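Local coordinates for protein glucokinase (Leishmania braziliensis MHOM/BR/75/M2904, PDB 6EDI) that probably phosphorylates D-glucose at the expense of ATP, as a dimeric glucokinase of the actin-like ATPase superfamily, captured here in an open conformation, at residues 199-207 with 217-228; 328-339 with 368-378. One frame throughout, in Å; residues are numbered along the deposited sequence.

Contact 1: 199-207 with 217-228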
loop_
_atom_site.group_PDB
_atom_site.type_symbol
_atom_site.label_atom_id
_atom_site.label_comp_id
_atom_site.label_asym_id
_atom_site.label_seq_id
_atom_site.Cartn_x
_atom_site.Cartn_y
_atom_site.Cartn_z
ATOM N N THR A 199 -18.662 5.135 10.540
ATOM C CA THR A 199 -17.272 5.562 10.630
ATOM C C THR A 199 -16.505 4.603 9.742
ATOM O O THR A 199 -17.025 3.525 9.426
ATOM C CB THR A 199 -16.767 5.438 12.081
ATOM O OG1 THR A 199 -15.358 5.702 12.135
ATOM C CG2 THR A 199 -17.052 4.045 12.618
ATOM N N ILE A 200 -15.305 4.972 9.293
ATOM C CA ILE A 200 -14.450 3.969 8.645
ATOM C C ILE A 200 -13.844 3.098 9.733
ATOM O O ILE A 200 -13.475 1.948 9.499
ATOM C CB ILE A 200 -13.314 4.574 7.794
ATOM C CG1 ILE A 200 -12.450 5.533 8.618
ATOM C CG2 ILE A 200 -13.878 5.280 6.560
ATOM C CD1 ILE A 200 -11.108 5.846 7.948
ATOM N N GLY A 201 -13.754 3.651 10.937
ATOM C CA GLY A 201 -13.232 2.901 12.070
ATOM C C GLY A 201 -11.717 2.849 12.117
ATOM O O GLY A 201 -11.042 3.436 11.270
ATOM N N ARG A 202 -11.180 2.159 13.124
ATOM C CA ARG A 202 -9.731 2.031 13.296
ATOM C C ARG A 202 -9.160 0.834 12.536
ATOM O O ARG A 202 -8.893 -0.232 13.114
ATOM C CB ARG A 202 -9.367 1.922 14.777
ATOM C CG ARG A 202 -9.847 3.100 15.594
ATOM C CD ARG A 202 -8.701 3.772 16.319
ATOM N NE ARG A 202 -9.129 5.029 16.922
ATOM C CZ ARG A 202 -9.238 5.233 18.225
ATOM N NH1 ARG A 202 -8.921 4.267 19.080
ATOM N NH2 ARG A 202 -9.644 6.413 18.675
ATOM N N GLY A 203 -8.970 1.028 11.236
ATOM C CA GLY A 203 -8.398 0.015 10.372
ATOM C C GLY A 203 -8.187 0.598 8.993
ATOM O O GLY A 203 -8.495 1.775 8.748
ATOM N N ARG A 204 -7.659 -0.203 8.081
ATOM C CA ARG A 204 -7.416 0.312 6.746
ATOM C C ARG A 204 -8.711 0.512 6.003
ATOM O O ARG A 204 -9.658 -0.272 6.130
ATOM C CB ARG A 204 -6.529 -0.625 5.927
ATOM C CG ARG A 204 -5.050 -0.538 6.254
ATOM C CD ARG A 204 -4.280 -1.632 5.531
ATOM N NE ARG A 204 -2.847 -1.528 5.778
ATOM C CZ ARG A 204 -1.975 -2.434 5.365
ATOM N NH1 ARG A 204 -2.417 -3.480 4.682
ATOM N NH2 ARG A 204 -0.679 -2.284 5.611
ATOM N N CYS A 205 -8.725 1.563 5.196
ATOM C CA CYS A 205 -9.808 1.810 4.266
ATOM C C CYS A 205 -9.225 1.861 2.846
ATOM O O CYS A 205 -8.399 2.721 2.527
ATOM C CB CYS A 205 -10.497 3.127 4.622
ATOM S SG CYS A 205 -11.785 3.574 3.475
ATOM N N MET A 206 -9.644 0.932 1.999
ATOM C CA MET A 206 -9.233 0.930 0.599
ATOM C C MET A 206 -10.235 1.737 -0.218
ATOM O O MET A 206 -11.441 1.475 -0.174
ATOM C CB MET A 206 -9.116 -0.509 0.073
ATOM C CG MET A 206 -8.759 -0.595 -1.398
ATOM S SD MET A 206 -7.099 0.010 -1.717
ATOM C CE MET A 206 -7.310 0.540 -3.415
ATOM N N VAL A 207 -9.734 2.731 -0.943
ATOM C CA VAL A 207 -10.612 3.647 -1.684
ATOM C C VAL A 207 -10.423 3.469 -3.183
ATOM O O VAL A 207 -9.294 3.542 -3.681
ATOM C CB VAL A 207 -10.318 5.093 -1.328
ATOM C CG1 VAL A 207 -11.283 6.019 -2.035
ATOM C CG2 VAL A 207 -10.381 5.288 0.201
ATOM N N SER A 217 -6.512 4.624 -3.675
ATOM C CA SER A 217 -5.660 5.104 -2.593
ATOM C C SER A 217 -6.001 4.322 -1.335
ATOM O O SER A 217 -7.051 3.667 -1.244
ATOM C CB SER A 217 -5.836 6.615 -2.360
ATOM O OG SER A 217 -7.199 6.951 -2.149
ATOM N N LEU A 218 -5.111 4.356 -0.357
ATOM C CA LEU A 218 -5.349 3.578 0.846
ATOM C C LEU A 218 -5.183 4.461 2.058
ATOM O O LEU A 218 -4.145 5.130 2.211
ATOM C CB LEU A 218 -4.385 2.392 0.917
ATOM C CG LEU A 218 -4.438 1.556 2.197
ATOM C CD1 LEU A 218 -5.557 0.513 2.140
ATOM C CD2 LEU A 218 -3.085 0.938 2.515
ATOM N N ILE A 219 -6.204 4.473 2.912
ATOM C CA ILE A 219 -6.073 5.117 4.204
ATOM C C ILE A 219 -5.532 4.033 5.130
ATOM O O ILE A 219 -6.216 3.047 5.432
ATOM C CB ILE A 219 -7.397 5.644 4.759
ATOM C CG1 ILE A 219 -8.158 6.466 3.712
ATOM C CG2 ILE A 219 -7.138 6.491 6.026
ATOM C CD1 ILE A 219 -9.484 6.987 4.195
ATOM N N HIS A 220 -4.282 4.188 5.543
ATOM C CA HIS A 220 -3.663 3.194 6.432
ATOM C C HIS A 220 -3.782 3.670 7.869
ATOM O O HIS A 220 -3.430 4.810 8.169
ATOM C CB HIS A 220 -2.200 2.990 6.053
ATOM C CG HIS A 220 -1.443 2.112 7.012
ATOM N ND1 HIS A 220 -1.707 0.771 7.155
ATOM C CD2 HIS A 220 -0.427 2.393 7.860
ATOM C CE1 HIS A 220 -0.889 0.255 8.059
ATOM N NE2 HIS A 220 -0.099 1.215 8.496
ATOM N N TYR A 221 -4.313 2.820 8.749
ATOM C CA TYR A 221 -4.412 3.168 10.160
ATOM C C TYR A 221 -3.151 2.731 10.878
ATOM O O TYR A 221 -2.671 1.620 10.666
ATOM C CB TYR A 221 -5.631 2.529 10.836
ATOM C CG TYR A 221 -5.623 2.767 12.329
ATOM C CD1 TYR A 221 -5.873 4.023 12.853
ATOM C CD2 TYR A 221 -5.335 1.736 13.211
ATOM C CE1 TYR A 221 -5.846 4.250 14.211
ATOM C CE2 TYR A 221 -5.303 1.956 14.574
ATOM C CZ TYR A 221 -5.564 3.212 15.066
ATOM O OH TYR A 221 -5.540 3.438 16.416
ATOM N N VAL A 222 -2.631 3.619 11.720
ATOM C CA VAL A 222 -1.363 3.421 12.421
ATOM C C VAL A 222 -1.594 3.324 13.933
ATOM O O VAL A 222 -1.803 4.338 14.611
ATOM C CB VAL A 222 -0.377 4.585 12.146
ATOM C CG1 VAL A 222 0.913 4.351 12.902
ATOM C CG2 VAL A 222 -0.101 4.757 10.644
ATOM N N GLY A 223 -1.541 2.111 14.476
ATOM C CA GLY A 223 -1.883 1.908 15.876
ATOM C C GLY A 223 -0.988 2.624 16.882
ATOM O O GLY A 223 -1.467 3.087 17.930
ATOM N N VAL A 224 0.301 2.723 16.558
ATOM C CA VAL A 224 1.299 3.306 17.461
ATOM C C VAL A 224 0.937 4.729 17.838
ATOM O O VAL A 224 1.000 5.106 19.006
ATOM C CB VAL A 224 2.702 3.328 16.823
ATOM C CG1 VAL A 224 3.740 3.741 17.852
ATOM C CG2 VAL A 224 3.056 1.975 16.249
ATOM N N SER A 225 0.532 5.503 16.834
ATOM C CA SER A 225 0.249 6.921 16.994
ATOM C C SER A 225 -1.239 7.226 16.964
ATOM O O SER A 225 -1.636 8.393 17.054
ATOM C CB SER A 225 0.950 7.725 15.891
ATOM O OG SER A 225 0.493 7.353 14.592
ATOM N N ASP A 226 -2.048 6.180 16.829
ATOM C CA ASP A 226 -3.502 6.306 16.694
ATOM C C ASP A 226 -3.847 7.350 15.637
ATOM O O ASP A 226 -4.596 8.303 15.889
ATOM C CB ASP A 226 -4.153 6.641 18.041
ATOM C CG ASP A 226 -5.662 6.624 17.976
ATOM O OD1 ASP A 226 -6.208 5.823 17.189
ATOM O OD2 ASP A 226 -6.302 7.419 18.695
ATOM N N SER A 227 -3.259 7.190 14.458
ATOM C CA SER A 227 -3.444 8.175 13.401
ATOM C C SER A 227 -3.523 7.439 12.083
ATOM O O SER A 227 -3.260 6.229 12.018
ATOM C CB SER A 227 -2.277 9.159 13.371
ATOM O OG SER A 227 -1.071 8.447 13.216
ATOM N N TYR A 228 -3.881 8.163 11.033
ATOM C CA TYR A 228 -3.976 7.558 9.712
ATOM C C TYR A 228 -3.026 8.244 8.733
ATOM O O TYR A 228 -2.716 9.430 8.880
ATOM C CB TYR A 228 -5.395 7.732 9.161
ATOM C CG TYR A 228 -6.528 7.135 9.973
ATOM C CD1 TYR A 228 -7.023 7.774 11.113
ATOM C CD2 TYR A 228 -7.150 5.978 9.556
ATOM C CE1 TYR A 228 -8.091 7.227 11.836
ATOM C CE2 TYR A 228 -8.219 5.431 10.260
ATOM C CZ TYR A 228 -8.683 6.057 11.386
ATOM O OH TYR A 228 -9.738 5.482 12.066
#

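Contact 2: 328-339 with 368-378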
loop_
_atom_site.group_PDB
_atom_site.type_symbol
_atom_site.label_atom_id
_atom_site.label_comp_id
_atom_site.label_asym_id
_atom_site.label_seq_id
_atom_site.Cartn_x
_atom_site.Cartn_y
_atom_site.Cartn_z
ATOM N N LYS A 328 -19.308 -5.658 -11.972
ATOM C CA LYS A 328 -18.798 -6.977 -11.615
ATOM C C LYS A 328 -17.274 -6.947 -11.653
ATOM O O LYS A 328 -16.611 -7.497 -10.775
ATOM C CB LYS A 328 -19.357 -8.054 -12.548
ATOM C CG LYS A 328 -20.760 -8.536 -12.158
ATOM C CD LYS A 328 -21.100 -9.877 -12.820
ATOM C CE LYS A 328 -22.533 -10.311 -12.527
ATOM N NZ LYS A 328 -22.905 -10.111 -11.102
ATOM N N ASN A 329 -16.730 -6.275 -12.665
ATOM C CA ASN A 329 -15.285 -6.123 -12.803
ATOM C C ASN A 329 -14.640 -5.067 -11.904
ATOM O O ASN A 329 -13.494 -5.244 -11.458
ATOM C CB ASN A 329 -14.926 -5.904 -14.268
ATOM C CG ASN A 329 -14.928 -7.207 -15.040
ATOM O OD1 ASN A 329 -14.480 -8.233 -14.522
ATOM N ND2 ASN A 329 -15.452 -7.187 -16.257
ATOM N N LEU A 330 -15.359 -3.980 -11.633
ATOM C CA LEU A 330 -14.904 -3.061 -10.596
ATOM C C LEU A 330 -14.720 -3.836 -9.286
ATOM O O LEU A 330 -13.694 -3.716 -8.614
ATOM C CB LEU A 330 -15.897 -1.916 -10.397
ATOM C CG LEU A 330 -15.511 -1.008 -9.220
ATOM C CD1 LEU A 330 -14.266 -0.209 -9.586
ATOM C CD2 LEU A 330 -16.662 -0.086 -8.828
ATOM N N ILE A 331 -15.709 -4.653 -8.944
ATOM C CA ILE A 331 -15.626 -5.469 -7.739
ATOM C C ILE A 331 -14.500 -6.513 -7.855
ATOM O O ILE A 331 -13.803 -6.807 -6.867
ATOM C CB ILE A 331 -17.003 -6.112 -7.397
ATOM C CG1 ILE A 331 -17.992 -5.032 -6.947
ATOM C CG2 ILE A 331 -16.855 -7.167 -6.313
ATOM C CD1 ILE A 331 -17.573 -4.344 -5.660
ATOM N N GLY A 332 -14.305 -7.050 -9.061
ATOM C CA GLY A 332 -13.191 -7.964 -9.305
ATOM C C GLY A 332 -11.840 -7.343 -8.964
ATOM O O GLY A 332 -10.975 -8.001 -8.372
ATOM N N LEU A 333 -11.665 -6.071 -9.332
ATOM C CA LEU A 333 -10.476 -5.316 -8.943
ATOM C C LEU A 333 -10.412 -5.231 -7.432
ATOM O O LEU A 333 -9.355 -5.458 -6.844
ATOM C CB LEU A 333 -10.483 -3.900 -9.535
ATOM C CG LEU A 333 -9.508 -2.897 -8.906
ATOM C CD1 LEU A 333 -8.048 -3.239 -9.162
ATOM C CD2 LEU A 333 -9.805 -1.487 -9.386
ATOM N N THR A 334 -11.542 -4.911 -6.798
ATOM C CA THR A 334 -11.556 -4.837 -5.332
ATOM C C THR A 334 -11.295 -6.179 -4.659
ATOM O O THR A 334 -10.880 -6.222 -3.510
ATOM C CB THR A 334 -12.857 -4.258 -4.763
ATOM O OG1 THR A 334 -13.946 -5.161 -5.013
ATOM C CG2 THR A 334 -13.157 -2.893 -5.367
ATOM N N ALA A 335 -11.552 -7.288 -5.340
ATOM C CA ALA A 335 -11.209 -8.566 -4.717
ATOM C C ALA A 335 -9.696 -8.635 -4.547
ATOM O O ALA A 335 -9.181 -9.087 -3.505
ATOM C CB ALA A 335 -11.715 -9.735 -5.562
ATOM N N GLU A 336 -8.978 -8.188 -5.575
ATOM C CA GLU A 336 -7.517 -8.101 -5.493
ATOM C C GLU A 336 -7.022 -7.100 -4.436
ATOM O O GLU A 336 -6.097 -7.397 -3.682
ATOM C CB GLU A 336 -6.899 -7.771 -6.862
ATOM C CG GLU A 336 -7.151 -8.807 -7.968
ATOM C CD GLU A 336 -6.969 -10.260 -7.533
ATOM O OE1 GLU A 336 -6.117 -10.572 -6.667
ATOM O OE2 GLU A 336 -7.688 -11.116 -8.083
ATOM N N THR A 337 -7.623 -5.917 -4.372
ATOM C CA THR A 337 -7.142 -4.912 -3.419
ATOM C C THR A 337 -7.480 -5.312 -1.987
ATOM O O THR A 337 -6.694 -5.075 -1.061
ATOM C CB THR A 337 -7.668 -3.488 -3.747
ATOM O OG1 THR A 337 -9.099 -3.448 -3.630
ATOM C CG2 THR A 337 -7.263 -3.097 -5.170
ATOM N N THR A 338 -8.636 -5.959 -1.821
ATOM C CA THR A 338 -9.101 -6.412 -0.520
ATOM C C THR A 338 -8.167 -7.497 -0.012
ATOM O O THR A 338 -7.781 -7.508 1.167
ATOM C CB THR A 338 -10.540 -6.940 -0.592
ATOM O OG1 THR A 338 -11.415 -5.872 -1.004
ATOM C CG2 THR A 338 -11.000 -7.491 0.743
ATOM N N MET A 339 -7.794 -8.425 -0.884
ATOM C CA MET A 339 -6.807 -9.414 -0.464
ATOM C C MET A 339 -5.439 -8.785 -0.142
ATOM O O MET A 339 -4.847 -9.104 0.874
ATOM C CB MET A 339 -6.667 -10.528 -1.514
ATOM C CG MET A 339 -5.707 -11.644 -1.076
ATOM S SD MET A 339 -6.299 -12.551 0.358
ATOM C CE MET A 339 -4.963 -12.260 1.506
ATOM N N ARG A 368 -25.251 -10.094 -6.168
ATOM C CA ARG A 368 -24.417 -10.615 -7.250
ATOM C C ARG A 368 -23.018 -9.986 -7.277
ATOM O O ARG A 368 -22.065 -10.605 -7.754
ATOM C CB ARG A 368 -25.122 -10.426 -8.595
ATOM C CG ARG A 368 -26.451 -11.174 -8.671
ATOM C CD ARG A 368 -26.266 -12.643 -8.310
ATOM N NE ARG A 368 -25.430 -13.304 -9.306
ATOM C CZ ARG A 368 -25.892 -13.811 -10.445
ATOM N NH1 ARG A 368 -27.191 -13.754 -10.723
ATOM N NH2 ARG A 368 -25.054 -14.379 -11.306
ATOM N N LEU A 369 -22.895 -8.758 -6.774
ATOM C CA LEU A 369 -21.588 -8.125 -6.641
ATOM C C LEU A 369 -20.774 -8.782 -5.544
ATOM O O LEU A 369 -19.581 -9.033 -5.719
ATOM C CB LEU A 369 -21.736 -6.640 -6.341
ATOM C CG LEU A 369 -22.203 -5.783 -7.506
ATOM C CD1 LEU A 369 -22.213 -4.322 -7.096
ATOM C CD2 LEU A 369 -21.318 -6.002 -8.712
ATOM N N GLN A 370 -21.418 -9.045 -4.409
ATOM C CA GLN A 370 -20.789 -9.752 -3.306
ATOM C C GLN A 370 -20.439 -11.164 -3.769
ATOM O O GLN A 370 -19.430 -11.738 -3.359
ATOM C CB GLN A 370 -21.724 -9.781 -2.079
ATOM C CG GLN A 370 -21.024 -10.120 -0.783
ATOM C CD GLN A 370 -21.945 -10.142 0.428
ATOM O OE1 GLN A 370 -23.146 -10.393 0.311
ATOM N NE2 GLN A 370 -21.372 -9.905 1.609
ATOM N N ALA A 371 -21.270 -11.715 -4.648
ATOM C CA ALA A 371 -20.990 -13.027 -5.225
ATOM C C ALA A 371 -19.681 -12.987 -5.999
ATOM O O ALA A 371 -18.850 -13.896 -5.901
ATOM C CB ALA A 371 -22.137 -13.472 -6.137
ATOM N N ARG A 372 -19.497 -11.929 -6.772
ATOM C CA ARG A 372 -18.298 -11.802 -7.581
ATOM C C ARG A 372 -17.052 -11.692 -6.714
ATOM O O ARG A 372 -16.050 -12.370 -6.964
ATOM C CB ARG A 372 -18.403 -10.579 -8.480
ATOM C CG ARG A 372 -17.141 -10.309 -9.267
ATOM C CD ARG A 372 -16.736 -11.515 -10.102
ATOM N NE ARG A 372 -15.506 -11.265 -10.841
ATOM C CZ ARG A 372 -14.292 -11.435 -10.326
ATOM N NH1 ARG A 372 -14.166 -11.830 -9.073
ATOM N NH2 ARG A 372 -13.208 -11.202 -11.053
ATOM N N LEU A 373 -17.112 -10.818 -5.709
ATOM C CA LEU A 373 -15.990 -10.646 -4.788
ATOM C C LEU A 373 -15.568 -12.007 -4.277
ATOM O O LEU A 373 -14.376 -12.326 -4.210
ATOM C CB LEU A 373 -16.409 -9.763 -3.611
ATOM C CG LEU A 373 -15.292 -9.316 -2.678
ATOM C CD1 LEU A 373 -14.514 -8.186 -3.342
ATOM C CD2 LEU A 373 -15.857 -8.890 -1.335
ATOM N N HIS A 374 -16.565 -12.829 -3.965
ATOM C CA HIS A 374 -16.326 -14.120 -3.345
ATOM C C HIS A 374 -15.782 -15.208 -4.274
ATOM O O HIS A 374 -15.541 -16.323 -3.818
ATOM C CB HIS A 374 -17.587 -14.605 -2.612
ATOM C CG HIS A 374 -17.944 -13.782 -1.411
ATOM N ND1 HIS A 374 -18.951 -14.142 -0.537
ATOM C CD2 HIS A 374 -17.425 -12.629 -0.926
ATOM C CE1 HIS A 374 -19.039 -13.243 0.428
ATOM N NE2 HIS A 374 -18.124 -12.313 0.215
ATOM N N GLU A 375 -15.553 -14.885 -5.548
ATOM C CA GLU A 375 -14.968 -15.851 -6.483
ATOM C C GLU A 375 -13.458 -15.995 -6.318
ATOM O O GLU A 375 -12.867 -16.947 -6.833
ATOM C CB GLU A 375 -15.288 -15.485 -7.940
ATOM C CG GLU A 375 -16.785 -15.290 -8.238
ATOM C CD GLU A 375 -17.074 -15.019 -9.713
ATOM O OE1 GLU A 375 -16.140 -15.107 -10.547
ATOM O OE2 GLU A 375 -18.243 -14.711 -10.038
ATOM N N HIS A 376 -12.844 -15.042 -5.614
ATOM C CA HIS A 376 -11.395 -15.020 -5.399
ATOM C C HIS A 376 -10.942 -16.287 -4.676
ATOM O O HIS A 376 -11.614 -16.752 -3.757
ATOM C CB HIS A 376 -10.987 -13.798 -4.558
ATOM C CG HIS A 376 -9.519 -13.496 -4.607
ATOM N ND1 HIS A 376 -8.581 -14.230 -3.910
ATOM C CD2 HIS A 376 -8.829 -12.547 -5.285
ATOM C CE1 HIS A 376 -7.377 -13.745 -4.150
ATOM N NE2 HIS A 376 -7.498 -12.721 -4.985
ATOM N N ALA A 377 -9.800 -16.828 -5.085
ATOM C CA ALA A 377 -9.271 -18.071 -4.507
ATOM C C ALA A 377 -9.107 -17.989 -2.997
ATOM O O ALA A 377 -9.204 -19.000 -2.295
ATOM C CB ALA A 377 -7.946 -18.430 -5.147
ATOM N N MET A 378 -8.832 -16.792 -2.497
ATOM C CA MET A 378 -8.537 -16.627 -1.073
ATOM C C MET A 378 -9.797 -16.412 -0.238
ATOM O O MET A 378 -9.764 -16.497 0.998
ATOM C CB MET A 378 -7.550 -15.471 -0.874
ATOM C CG MET A 378 -6.211 -15.692 -1.582
ATOM S SD MET A 378 -5.292 -17.068 -0.838
ATOM C CE MET A 378 -4.639 -16.273 0.626
#

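Contact 1: 199-207 with 217-228
Across one face of the Y221 ring lies the side chain of R202, whose CB sits 4.1 Å from the ring centroid in a CH-pi contact, 12° off the ring normal. The R202 guanidinium runs within 8° of the Y221 ring plane, and over one guanidinium face stands D226: NE of R202 lies 3.0 Å from OD1 of D226, a salt bridge of charges alone, the oxygen lying well out of the guanidinium plane. The same OD1 accepts a hydrogen bond at the edge of the tyrosine ring, from OH of Y221 at 2.6 Å. Y228 carries Y221 CD1 over one face, and at its edge OH donates to O of G201 at 2.6 Å, approaching from above the carbonyl plane; CD1 of I200 touches CE2 of the same ring. R204, extended from CG to NE, aims NE at ND1 of H220 (2.9 Å), a nearly straight bond in the planes of both groups. Beyond these groups the chain settles into a beta hairpin of the mixed sheet, strands 205-210 and 214-222, where C205–I219 and V207–S217 are hydrogen-bonded pairs flanking the non-hydrogen-bonded pair M206–L218. On the face of C205 and V207, I219 packs its CB 4.0 Å from CB of C205, and helix 157-170 covers that side, its L158 O receiving the hydroxyl of S217. R204 NH2 also bonds to A232 O of the second subunit.

Contact 2: 328-339 with 368-378
The apolar contacts run along I331, A335 and M339, which meet L369, L373 and M378. CG1 of I331 touches CD2 of L369 at 3.9 Å, while its CG2, anti to the backbone N, is brought to CB of L373. CD1 of L373 reaches over A335, 3.9 Å from its CB, and also touches OG1 of T334. Segments 328-339 and 368-373, parts of helices 317-341 and 363-373, cross here at -39°, with F390 of strand 389-393 packing on I331 and L373 alike. M339 extends the contact to helix 377-382, its SD 3.4 Å from CB of M378. Among the polar interactions, NE2 of H376 donates to OE1 of E336 (3.1 Å), which lies in the ring plane although the carboxylate is met from above its own plane. H376 stands at the N-cap of helix 377-382, and its ND1 accepts the capping bond from N of M378 (2.9 Å); both bonds fix the rotation of its ring. OE2 of E336 goes on to S241 and to S239 of the second subunit. Of the charged groups, R372 lays one guanidinium face over CA of G332, and K328 rests NZ against CB of R368 (3.4 Å), with like-charged NE of R368 4.4 Å from that NZ.

How the contacts relate
Both contacts are largely buried and both reach the second subunit, yet they use different elements. Contact 1 joins neighbouring strands of the mixed sheet, so backbone hydrogen bonds hold it there, and aromatic and charged groups hold 199-204, the approach to the strand, against the neighbouring strands and their turn. Contact 2 lies farther from the centre of the chain and joins helices, with no backbone bond between its segments; apolar side chains, the stems of charged ones and a histidine-carboxylate bond make it up. The two meet where helix 317-341 lies against the sheet: CG of M206 packs 3.6 Å from OG1 of T337. In contact 2 the more exposed end carries K328 and R368, whereas E336 is buried beside the second subunit.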